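Local coordinates for sarcosine oxidase (Pyrococcus horikoshii, PDB 1Y56), which binds FAD and, as the beta subunit of an L-proline dehydrogenase complex that also holds FMN, probably carries out the flavin-dependent oxidation of L-proline, at residues Pro312-Ile318 with Trp363-Phe369; Gln53-Glu58 with Asn103-Gln107; Lys224-Val228 with Leu274-Phe280. One frame throughout, in Å; residues are numbered along the deposited sequence.

Contact 1 of 3, residues Pro312-Ile318 with Trp363-Phe369; sequences PDSNPAI and WYDPYRF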
loop_
_atom_site.group_PDB
_atom_site.type_symbol
_atom_site.label_atom_id
_atom_site.label_comp_id
_atom_site.label_asym_id
_atom_site.label_seq_id
_atom_site.Cartn_x
_atom_site.Cartn_y
_atom_site.Cartn_z
ATOM N N PRO B 312 -2.365 37.902 -36.400
ATOM C CA PRO B 312 -1.351 38.041 -37.444
ATOM C C PRO B 312 -0.886 39.472 -37.704
ATOM O O PRO B 312 0.224 39.668 -38.205
ATOM C CB PRO B 312 -2.046 37.490 -38.684
ATOM C CG PRO B 312 -3.064 36.579 -38.156
ATOM C CD PRO B 312 -3.564 37.226 -36.915
ATOM N N ASP B 313 -1.718 40.457 -37.379
ATOM C CA ASP B 313 -1.326 41.851 -37.558
ATOM C C ASP B 313 -1.250 42.614 -36.237
ATOM O O ASP B 313 -1.334 43.836 -36.222
ATOM C CB ASP B 313 -2.234 42.567 -38.565
ATOM C CG ASP B 313 -3.683 42.654 -38.103
ATOM O OD1 ASP B 313 -4.545 43.036 -38.932
ATOM O OD2 ASP B 313 -3.972 42.344 -36.926
ATOM N N SER B 314 -1.101 41.897 -35.127
ATOM C CA SER B 314 -0.978 42.538 -33.811
ATOM C C SER B 314 -2.063 43.560 -33.454
ATOM O O SER B 314 -1.825 44.435 -32.630
ATOM C CB SER B 314 0.399 43.180 -33.649
ATOM O OG SER B 314 1.385 42.180 -33.463
ATOM N N ASN B 315 -3.238 43.443 -34.067
ATOM C CA ASN B 315 -4.396 44.261 -33.725
ATOM C C ASN B 315 -5.540 43.380 -33.254
ATOM O O ASN B 315 -5.692 42.261 -33.731
ATOM C CB ASN B 315 -4.861 45.082 -34.925
ATOM C CG ASN B 315 -4.011 46.314 -35.152
ATOM O OD1 ASN B 315 -4.242 47.363 -34.548
ATOM N ND2 ASN B 315 -3.039 46.202 -36.042
ATOM N N PRO B 316 -6.353 43.868 -32.305
ATOM C CA PRO B 316 -7.462 43.047 -31.843
ATOM C C PRO B 316 -8.542 42.814 -32.889
ATOM O O PRO B 316 -8.525 43.427 -33.951
ATOM C CB PRO B 316 -8.026 43.865 -30.689
ATOM C CG PRO B 316 -7.602 45.257 -30.971
ATOM C CD PRO B 316 -6.281 45.149 -31.579
ATOM N N ALA B 317 -9.449 41.895 -32.574
ATOM C CA ALA B 317 -10.693 41.717 -33.307
ATOM C C ALA B 317 -11.810 42.234 -32.426
ATOM O O ALA B 317 -12.138 41.634 -31.392
ATOM C CB ALA B 317 -10.923 40.271 -33.639
ATOM N N ILE B 318 -12.364 43.374 -32.827
ATOM C CA ILE B 318 -13.406 44.041 -32.081
ATOM C C ILE B 318 -14.507 44.332 -33.066
ATOM O O ILE B 318 -14.335 45.137 -33.980
ATOM C CB ILE B 318 -12.889 45.338 -31.436
ATOM C CG1 ILE B 318 -11.691 45.028 -30.519
ATOM C CG2 ILE B 318 -14.012 46.045 -30.682
ATOM C CD1 ILE B 318 -10.880 46.242 -30.102
ATOM N N TRP B 363 -11.185 49.450 -38.096
ATOM C CA TRP B 363 -9.783 49.014 -38.217
ATOM C C TRP B 363 -9.587 47.625 -37.614
ATOM O O TRP B 363 -8.775 46.836 -38.100
ATOM C CB TRP B 363 -8.863 50.018 -37.524
ATOM C CG TRP B 363 -7.395 49.783 -37.717
ATOM C CD1 TRP B 363 -6.516 49.283 -36.794
ATOM C CD2 TRP B 363 -6.616 50.066 -38.893
ATOM N NE1 TRP B 363 -5.244 49.231 -37.323
ATOM C CE2 TRP B 363 -5.277 49.703 -38.608
ATOM C CE3 TRP B 363 -6.917 50.585 -40.159
ATOM C CZ2 TRP B 363 -4.248 49.836 -39.546
ATOM C CZ3 TRP B 363 -5.891 50.719 -41.088
ATOM C CH2 TRP B 363 -4.576 50.342 -40.778
ATOM N N TYR B 364 -10.359 47.343 -36.559
ATOM C CA TYR B 364 -10.279 46.096 -35.793
ATOM C C TYR B 364 -11.325 45.082 -36.252
ATOM O O TYR B 364 -11.772 44.240 -35.469
ATOM C CB TYR B 364 -10.424 46.380 -34.286
ATOM C CG TYR B 364 -9.586 47.552 -33.818
ATOM C CD1 TYR B 364 -10.174 48.771 -33.469
ATOM C CD2 TYR B 364 -8.197 47.454 -33.760
ATOM C CE1 TYR B 364 -9.393 49.854 -33.052
ATOM C CE2 TYR B 364 -7.408 48.530 -33.351
ATOM C CZ TYR B 364 -8.008 49.720 -32.999
ATOM O OH TYR B 364 -7.207 50.768 -32.603
ATOM N N ASP B 365 -11.700 45.168 -37.528
ATOM C CA ASP B 365 -12.706 44.296 -38.128
ATOM C C ASP B 365 -12.359 42.814 -37.961
ATOM O O ASP B 365 -11.322 42.347 -38.450
ATOM C CB ASP B 365 -12.887 44.640 -39.611
ATOM C CG ASP B 365 -14.097 43.958 -40.245
ATOM O OD1 ASP B 365 -14.311 44.181 -41.450
ATOM O OD2 ASP B 365 -14.839 43.208 -39.572
ATOM N N PRO B 366 -13.224 42.077 -37.242
ATOM C CA PRO B 366 -13.178 40.626 -37.095
ATOM C C PRO B 366 -13.075 39.891 -38.424
ATOM O O PRO B 366 -12.490 38.812 -38.486
ATOM C CB PRO B 366 -14.526 40.310 -36.462
ATOM C CG PRO B 366 -14.845 41.508 -35.670
ATOM C CD PRO B 366 -14.327 42.666 -36.462
ATOM N N TYR B 367 -13.641 40.471 -39.474
ATOM C CA TYR B 367 -13.654 39.820 -40.775
ATOM C C TYR B 367 -12.395 40.055 -41.617
ATOM O O TYR B 367 -12.224 39.439 -42.674
ATOM C CB TYR B 367 -14.913 40.210 -41.553
ATOM C CG TYR B 367 -16.180 39.719 -40.898
ATOM C CD1 TYR B 367 -16.599 38.390 -41.038
ATOM C CD2 TYR B 367 -16.958 40.577 -40.132
ATOM C CE1 TYR B 367 -17.770 37.934 -40.431
ATOM C CE2 TYR B 367 -18.129 40.132 -39.528
ATOM C CZ TYR B 367 -18.532 38.813 -39.676
ATOM O OH TYR B 367 -19.694 38.391 -39.054
ATOM N N ARG B 368 -11.501 40.915 -41.150
ATOM C CA ARG B 368 -10.368 41.293 -41.984
ATOM C C ARG B 368 -9.497 40.118 -42.405
ATOM O O ARG B 368 -8.896 40.152 -43.470
ATOM C CB ARG B 368 -9.525 42.409 -41.342
ATOM C CG ARG B 368 -8.674 42.024 -40.147
ATOM C CD ARG B 368 -7.974 43.259 -39.605
ATOM N NE ARG B 368 -7.194 43.012 -38.391
ATOM C CZ ARG B 368 -7.701 42.955 -37.160
ATOM N NH1 ARG B 368 -9.005 43.100 -36.954
ATOM N NH2 ARG B 368 -6.902 42.741 -36.129
ATOM N N PHE B 369 -9.446 39.079 -41.574
ATOM C CA PHE B 369 -8.451 38.017 -41.738
ATOM C C PHE B 369 -8.813 37.049 -42.848
ATOM O O PHE B 369 -7.952 36.684 -43.654
ATOM C CB PHE B 369 -8.228 37.260 -40.429
ATOM C CG PHE B 369 -7.879 38.140 -39.272
ATOM C CD1 PHE B 369 -6.633 38.742 -39.193
ATOM C CD2 PHE B 369 -8.801 38.364 -38.255
ATOM C CE1 PHE B 369 -6.307 39.561 -38.125
ATOM C CE2 PHE B 369 -8.485 39.183 -37.175
ATOM C CZ PHE B 369 -7.235 39.778 -37.107
#

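Contact 2 of 3, residues Gln53-Glu58 with Asn103-Gln107; sequences QQFNDE and NIEIQ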
loop_
_atom_site.group_PDB
_atom_site.type_symbol
_atom_site.label_atom_id
_atom_site.label_comp_id
_atom_site.label_asym_id
_atom_site.label_seq_id
_atom_site.Cartn_x
_atom_site.Cartn_y
_atom_site.Cartn_z
ATOM N N GLN B 53 0.215 56.315 -26.336
ATOM C CA GLN B 53 -0.480 56.829 -27.532
ATOM C C GLN B 53 0.426 56.812 -28.767
ATOM O O GLN B 53 -0.007 57.174 -29.859
ATOM C CB GLN B 53 -1.007 58.252 -27.310
ATOM C CG GLN B 53 -2.004 58.413 -26.179
ATOM C CD GLN B 53 -2.031 59.827 -25.634
ATOM O OE1 GLN B 53 -2.977 60.579 -25.887
ATOM N NE2 GLN B 53 -0.986 60.205 -24.890
ATOM N N GLN B 54 1.684 56.409 -28.583
ATOM C CA GLN B 54 2.665 56.366 -29.668
ATOM C C GLN B 54 2.534 55.088 -30.506
ATOM O O GLN B 54 3.284 54.128 -30.347
ATOM C CB GLN B 54 4.084 56.553 -29.131
ATOM C CG GLN B 54 4.324 57.918 -28.506
ATOM C CD GLN B 54 5.746 58.090 -28.009
ATOM O OE1 GLN B 54 6.696 58.088 -28.790
ATOM N NE2 GLN B 54 5.898 58.240 -26.695
ATOM N N PHE B 55 1.540 55.105 -31.387
ATOM C CA PHE B 55 1.281 54.052 -32.357
ATOM C C PHE B 55 1.549 54.608 -33.761
ATOM O O PHE B 55 1.930 55.778 -33.901
ATOM C CB PHE B 55 -0.148 53.537 -32.189
ATOM C CG PHE B 55 -0.322 52.659 -30.984
ATOM C CD1 PHE B 55 -0.404 53.212 -29.704
ATOM C CD2 PHE B 55 -0.385 51.277 -31.122
ATOM C CE1 PHE B 55 -0.553 52.393 -28.571
ATOM C CE2 PHE B 55 -0.537 50.448 -30.011
ATOM C CZ PHE B 55 -0.619 51.001 -28.731
ATOM N N ASN B 56 1.357 53.787 -34.791
ATOM C CA ASN B 56 1.892 54.102 -36.113
ATOM C C ASN B 56 0.863 54.177 -37.206
ATOM O O ASN B 56 1.191 54.071 -38.389
ATOM C CB ASN B 56 2.948 53.079 -36.462
ATOM C CG ASN B 56 3.980 52.975 -35.386
ATOM O OD1 ASN B 56 4.409 53.995 -34.838
ATOM N ND2 ASN B 56 4.367 51.749 -35.036
ATOM N N ASP B 57 -0.383 54.370 -36.804
ATOM C CA ASP B 57 -1.482 54.422 -37.740
ATOM C C ASP B 57 -2.601 55.200 -37.088
ATOM O O ASP B 57 -2.684 55.296 -35.865
ATOM C CB ASP B 57 -1.945 53.017 -38.077
ATOM C CG ASP B 57 -2.276 52.215 -36.843
ATOM O OD1 ASP B 57 -3.492 52.158 -36.506
ATOM O OD2 ASP B 57 -1.324 51.679 -36.204
ATOM N N GLU B 58 -3.461 55.756 -37.917
ATOM C CA GLU B 58 -4.446 56.701 -37.454
ATOM C C GLU B 58 -5.368 56.115 -36.395
ATOM O O GLU B 58 -5.499 56.685 -35.326
ATOM C CB GLU B 58 -5.221 57.239 -38.645
ATOM C CG GLU B 58 -6.564 57.810 -38.312
ATOM C CD GLU B 58 -7.186 58.473 -39.501
ATOM O OE1 GLU B 58 -6.598 58.358 -40.602
ATOM O OE2 GLU B 58 -8.242 59.127 -39.332
ATOM N N ASN B 103 6.562 58.225 -37.789
ATOM C CA ASN B 103 5.534 57.839 -36.804
ATOM C C ASN B 103 4.977 59.013 -36.019
ATOM O O ASN B 103 3.777 59.064 -35.742
ATOM C CB ASN B 103 6.085 56.847 -35.773
ATOM C CG ASN B 103 6.609 55.574 -36.390
ATOM O OD1 ASN B 103 6.316 55.250 -37.543
ATOM N ND2 ASN B 103 7.392 54.831 -35.610
ATOM N N ILE B 104 5.873 59.925 -35.630
ATOM C CA ILE B 104 5.536 61.088 -34.813
ATOM C C ILE B 104 4.633 61.997 -35.619
ATOM O O ILE B 104 3.626 62.518 -35.115
ATOM C CB ILE B 104 6.799 61.866 -34.365
ATOM C CG1 ILE B 104 7.642 61.035 -33.384
ATOM C CG2 ILE B 104 6.417 63.213 -33.724
ATOM C CD1 ILE B 104 9.130 61.475 -33.286
ATOM N N GLU B 105 5.004 62.160 -36.884
ATOM C CA GLU B 105 4.249 62.966 -37.814
ATOM C C GLU B 105 2.790 62.532 -37.824
ATOM O O GLU B 105 1.894 63.367 -37.680
ATOM C CB GLU B 105 4.857 62.873 -39.207
ATOM C CG GLU B 105 4.346 63.936 -40.176
ATOM C CD GLU B 105 5.182 64.037 -41.449
ATOM O OE1 GLU B 105 4.600 64.413 -42.500
ATOM O OE2 GLU B 105 6.410 63.736 -41.397
ATOM N N ILE B 106 2.556 61.225 -37.955
ATOM C CA ILE B 106 1.187 60.719 -37.987
ATOM C C ILE B 106 0.520 60.881 -36.607
ATOM O O ILE B 106 -0.655 61.247 -36.531
ATOM C CB ILE B 106 1.019 59.269 -38.683
ATOM C CG1 ILE B 106 0.383 58.226 -37.767
ATOM C CG2 ILE B 106 2.286 58.748 -39.375
ATOM C CD1 ILE B 106 -1.128 58.196 -37.909
ATOM N N GLN B 107 1.284 60.646 -35.536
ATOM C CA GLN B 107 0.813 60.893 -34.159
ATOM C C GLN B 107 0.315 62.323 -33.974
ATOM O O GLN B 107 -0.800 62.546 -33.493
ATOM C CB GLN B 107 1.919 60.607 -33.145
ATOM C CG GLN B 107 1.992 59.155 -32.721
ATOM C CD GLN B 107 3.387 58.729 -32.308
ATOM O OE1 GLN B 107 4.070 59.415 -31.552
ATOM N NE2 GLN B 107 3.816 57.587 -32.808
HETATM O O HOH W 1 6.777 57.413 -31.795
#

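Contact 3 of 3, residues Lys224-Val228 with Leu274-Phe280; sequences KHQAV and LTPTYEF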
loop_
_atom_site.group_PDB
_atom_site.type_symbol
_atom_site.label_atom_id
_atom_site.label_comp_id
_atom_site.label_asym_id
_atom_site.label_seq_id
_atom_site.Cartn_x
_atom_site.Cartn_y
_atom_site.Cartn_z
ATOM N N LYS B 224 3.680 33.026 -24.897
ATOM C CA LYS B 224 4.303 33.256 -23.626
ATOM C C LYS B 224 5.235 34.441 -23.710
ATOM O O LYS B 224 6.249 34.382 -24.390
ATOM C CB LYS B 224 5.065 32.018 -23.180
ATOM C CG LYS B 224 5.434 32.059 -21.711
ATOM C CD LYS B 224 5.780 30.682 -21.175
ATOM C CE LYS B 224 7.244 30.325 -21.385
ATOM N NZ LYS B 224 7.541 29.080 -20.630
ATOM N N HIS B 225 4.860 35.528 -23.035
ATOM C CA HIS B 225 5.781 36.643 -22.747
ATOM C C HIS B 225 6.155 36.654 -21.266
ATOM O O HIS B 225 5.472 36.027 -20.449
ATOM C CB HIS B 225 5.222 37.982 -23.236
ATOM C CG HIS B 225 5.396 38.184 -24.714
ATOM N ND1 HIS B 225 4.617 37.535 -25.653
ATOM C CD2 HIS B 225 6.291 38.925 -25.416
ATOM C CE1 HIS B 225 5.010 37.883 -26.867
ATOM N NE2 HIS B 225 6.021 38.727 -26.752
ATOM N N GLN B 226 7.259 37.311 -20.929
ATOM C CA GLN B 226 7.777 37.259 -19.563
ATOM C C GLN B 226 8.153 38.623 -18.984
ATOM O O GLN B 226 8.348 39.600 -19.717
ATOM C CB GLN B 226 8.965 36.296 -19.468
ATOM C CG GLN B 226 8.603 34.822 -19.689
ATOM C CD GLN B 226 9.791 33.895 -19.496
ATOM O OE1 GLN B 226 10.257 33.696 -18.374
ATOM N NE2 GLN B 226 10.293 33.329 -20.590
ATOM N N ALA B 227 8.238 38.693 -17.660
ATOM C CA ALA B 227 8.649 39.922 -16.996
ATOM C C ALA B 227 9.563 39.647 -15.813
ATOM O O ALA B 227 9.611 38.531 -15.290
ATOM C CB ALA B 227 7.430 40.764 -16.578
ATOM N N VAL B 228 10.299 40.678 -15.415
ATOM C CA VAL B 228 11.159 40.634 -14.241
ATOM C C VAL B 228 10.774 41.770 -13.286
ATOM O O VAL B 228 10.195 42.773 -13.698
ATOM C CB VAL B 228 12.647 40.710 -14.652
ATOM C CG1 VAL B 228 12.963 42.051 -15.290
ATOM C CG2 VAL B 228 13.563 40.426 -13.478
ATOM N N LEU B 274 2.587 28.779 -18.643
ATOM C CA LEU B 274 3.270 29.903 -17.998
ATOM C C LEU B 274 4.670 29.425 -17.583
ATOM O O LEU B 274 5.347 28.761 -18.386
ATOM C CB LEU B 274 2.449 30.508 -16.857
ATOM C CG LEU B 274 1.253 31.409 -17.264
ATOM C CD1 LEU B 274 1.405 31.995 -18.673
ATOM C CD2 LEU B 274 -0.121 30.745 -17.119
ATOM N N THR B 275 5.120 29.725 -16.370
ATOM C CA THR B 275 6.465 29.252 -15.923
ATOM C C THR B 275 7.658 29.906 -16.666
ATOM O O THR B 275 7.897 29.666 -17.859
ATOM C CB THR B 275 6.648 27.665 -15.875
ATOM O OG1 THR B 275 6.882 27.154 -17.185
ATOM C CG2 THR B 275 5.428 26.943 -15.246
ATOM N N PRO B 276 8.396 30.759 -15.951
ATOM C CA PRO B 276 9.504 31.494 -16.529
ATOM C C PRO B 276 10.680 30.616 -16.953
ATOM O O PRO B 276 10.779 29.469 -16.540
ATOM C CB PRO B 276 9.908 32.447 -15.405
ATOM C CG PRO B 276 9.359 31.869 -14.176
ATOM C CD PRO B 276 8.157 31.118 -14.544
ATOM N N THR B 277 11.568 31.170 -17.771
ATOM C CA THR B 277 12.692 30.414 -18.299
ATOM C C THR B 277 14.027 31.080 -17.960
ATOM O O THR B 277 14.122 32.300 -17.922
ATOM C CB THR B 277 12.546 30.205 -19.835
ATOM O OG1 THR B 277 12.988 31.370 -20.545
ATOM C CG2 THR B 277 11.094 29.917 -20.200
ATOM N N TYR B 278 15.061 30.270 -17.737
ATOM C CA TYR B 278 16.448 30.750 -17.530
ATOM C C TYR B 278 16.987 31.654 -18.639
ATOM O O TYR B 278 17.751 32.585 -18.360
ATOM C CB TYR B 278 17.407 29.570 -17.337
ATOM C CG TYR B 278 18.874 29.943 -17.290
ATOM C CD1 TYR B 278 19.416 30.583 -16.177
ATOM C CD2 TYR B 278 19.728 29.648 -18.363
ATOM C CE1 TYR B 278 20.765 30.926 -16.136
ATOM C CE2 TYR B 278 21.078 29.978 -18.328
ATOM C CZ TYR B 278 21.589 30.615 -17.210
ATOM O OH TYR B 278 22.923 30.950 -17.163
ATOM N N GLU B 279 16.441 31.492 -19.875
ATOM C CA GLU B 279 17.042 32.089 -21.055
ATOM C C GLU B 279 16.571 33.569 -21.013
ATOM O O GLU B 279 17.362 34.498 -21.258
ATOM C CB GLU B 279 16.498 31.453 -22.355
ATOM C CG GLU B 279 16.032 29.975 -22.173
ATOM C CD GLU B 279 17.243 29.055 -22.021
ATOM O OE1 GLU B 279 17.689 28.820 -20.864
ATOM O OE2 GLU B 279 17.792 28.592 -23.065
ATOM N N PHE B 280 15.278 33.749 -20.687
ATOM C CA PHE B 280 14.723 35.071 -20.429
ATOM C C PHE B 280 15.470 35.788 -19.325
ATOM O O PHE B 280 15.727 36.981 -19.449
ATOM C CB PHE B 280 13.238 35.019 -20.075
ATOM C CG PHE B 280 12.717 36.305 -19.512
ATOM C CD1 PHE B 280 12.496 37.401 -20.338
ATOM C CD2 PHE B 280 12.477 36.436 -18.147
ATOM C CE1 PHE B 280 12.031 38.606 -19.820
ATOM C CE2 PHE B 280 12.015 37.640 -17.618
ATOM C CZ PHE B 280 11.794 38.728 -18.459
#

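Contact 1 of 3, residues Pro312-Ile318 with Trp363-Phe369
Follow Arg368 first, because its guanidinium does most of the bonding here. In the salt bridge, Arg368 NE gives a 2.7 Å hydrogen bond to Asp313 OD1 and NH2 a 3.1 Å one to OD2. Arg368 NH2 also donates to Pro316 O (2.8 Å), while NH1 serves Asp365 O within its own segment (2.9 Å) and reaches Pro316 O only weakly (3.1 Å). Asp313 holds its own loop, OD2 accepting from Asn315 N at 3.1 Å in an Asx turn, and OD1 takes a further bond from Arg375 N. One backbone bond crosses, Ile318 N to Tyr364 O at 2.8 Å. Asn315 ND2 donates to Asp313 O (2.9 Å), Asn60 ND2 satisfies Asn315 OD1, and Asn60 OD1 meets Tyr364 OH. Apolar contacts fill in, Pro316 CG on Tyr364 CD2 (3.6 Å) and Pro312 CD on Phe369 CE1 (3.8 Å). The contact thus fastens the C-terminal loop beside short strand 317-318 at the Rossmann-type sheet, with Ile318 and Tyr364 against helix 337-354 and Trp363 against helix 58-78.

Contact 2 of 3, residues Gln53-Glu58 with Asn103-Gln107
This is a loop-on-helix contact: the irregular segment 53-58, leading into helix 58-78, lies against helix 94-109, with little bonding and a modest buried area of 322 Å². One direct hydrogen bond crosses it. Gln107 NE2 donates to Phe55 O at 2.8 Å, so a helix side chain satisfies a carbonyl of a loop that has no regular strand partner. Gln107 NE2 gives a second bond, 3.1 Å to water 1, and that water donates to Gln54 OE1, also at 3.1 Å, bridging the two glutamines. Both have other partners, Gln107 OE1 meeting Thr114 and Gln54 OE1 meeting Ser138 of strand 136-140. The loop itself bends sharply in an inverse gamma turn centred on Gln54, closed by a weak 3.0 Å bond from Phe55 N to Gln53 O, and three residues later Asp57 takes up the N-cap position of helix 58-78, where its side chain caps a backbone N just past the segment and OD2 also bonds Asn60 ND2. Ile106 packs under this helix start: its CD1 lies 3.4 Å from both Asp57 C and Glu58 N. Toward the solvent side, Asn56 sits over Asn103, their CA atoms 5.3 Å apart. Phe55 points its CA-to-CB bond away from helix 94-109; its ring packs on Val61 and Met64 of helix 58-78, with the side chain about 7 Å from the bound FAD.

Contact 3 of 3, residues Lys224-Val228 with Leu274-Phe280
The ammonium of Lys224 carries the strongest polar link. Lys224 NZ donates to two successive carbonyls, Leu274 O at 3.2 Å and Thr275 O at 2.9 Å, and also forms a salt bridge with Asp273, just before the segment, so three consecutive residues converge on one charge. Two residues along the strand, Gln226 points the same way and uses both ends of its amide: OE1 accepts from Thr277 N at 2.9 Å, and NE2 gives a weak 3.3 Å bond to Thr277 OG1. Thr277 is the N-cap residue of helix 278-291, and its OG1 also accepts a weak capping bond from Phe280 N (3.3 Å); Gln226 therefore ties the strand to the point where the helix begins. Beyond the amide, Gln226 CB lies over the face of the Phe280 ring, 3.5 Å from its centroid and 3° off the normal, a CH-pi contact. The ring edge meets Val228 N, and Val228 CB packs on CE2 of Phe280 at 4.3 Å. The alternate residues His225 and Ala227 point away from the loop, and the Ala227 side chain lies about 4 Å from FAD. Glu279 forms a salt bridge with Lys189, and Tyr278 OH a hydrogen bond with Glu205, both of the PH1363 chain. Strand 221-230 runs between strands 261-263 and 299-310 in the mixed sheet, and helix 278-291 covers Val228 with Val284 and Phe288.

Contacts 1 and 2 are neighbours, their centres 18 Å apart, and they touch where Trp363 NE1 packs 3.5 Å from Asp57 OD1. Helix 58-78 joins them: contact 2 leads into its first turn, and Asn60 on that turn bonds residues of both contacts. Contact 3 stands apart, its centre 27 Å from that of contact 1 and 30 Å from that of contact 2, and touches neither. It comes up against FAD through the Ala227 side chain at about 4 Å, while those of Phe55 (contact 2) and Pro316 (contact 1) stay about 7 and 8 Å away. Contact 3 alone also approaches FMN, through Leu274 at about 5 Å, placing it between the two flavins.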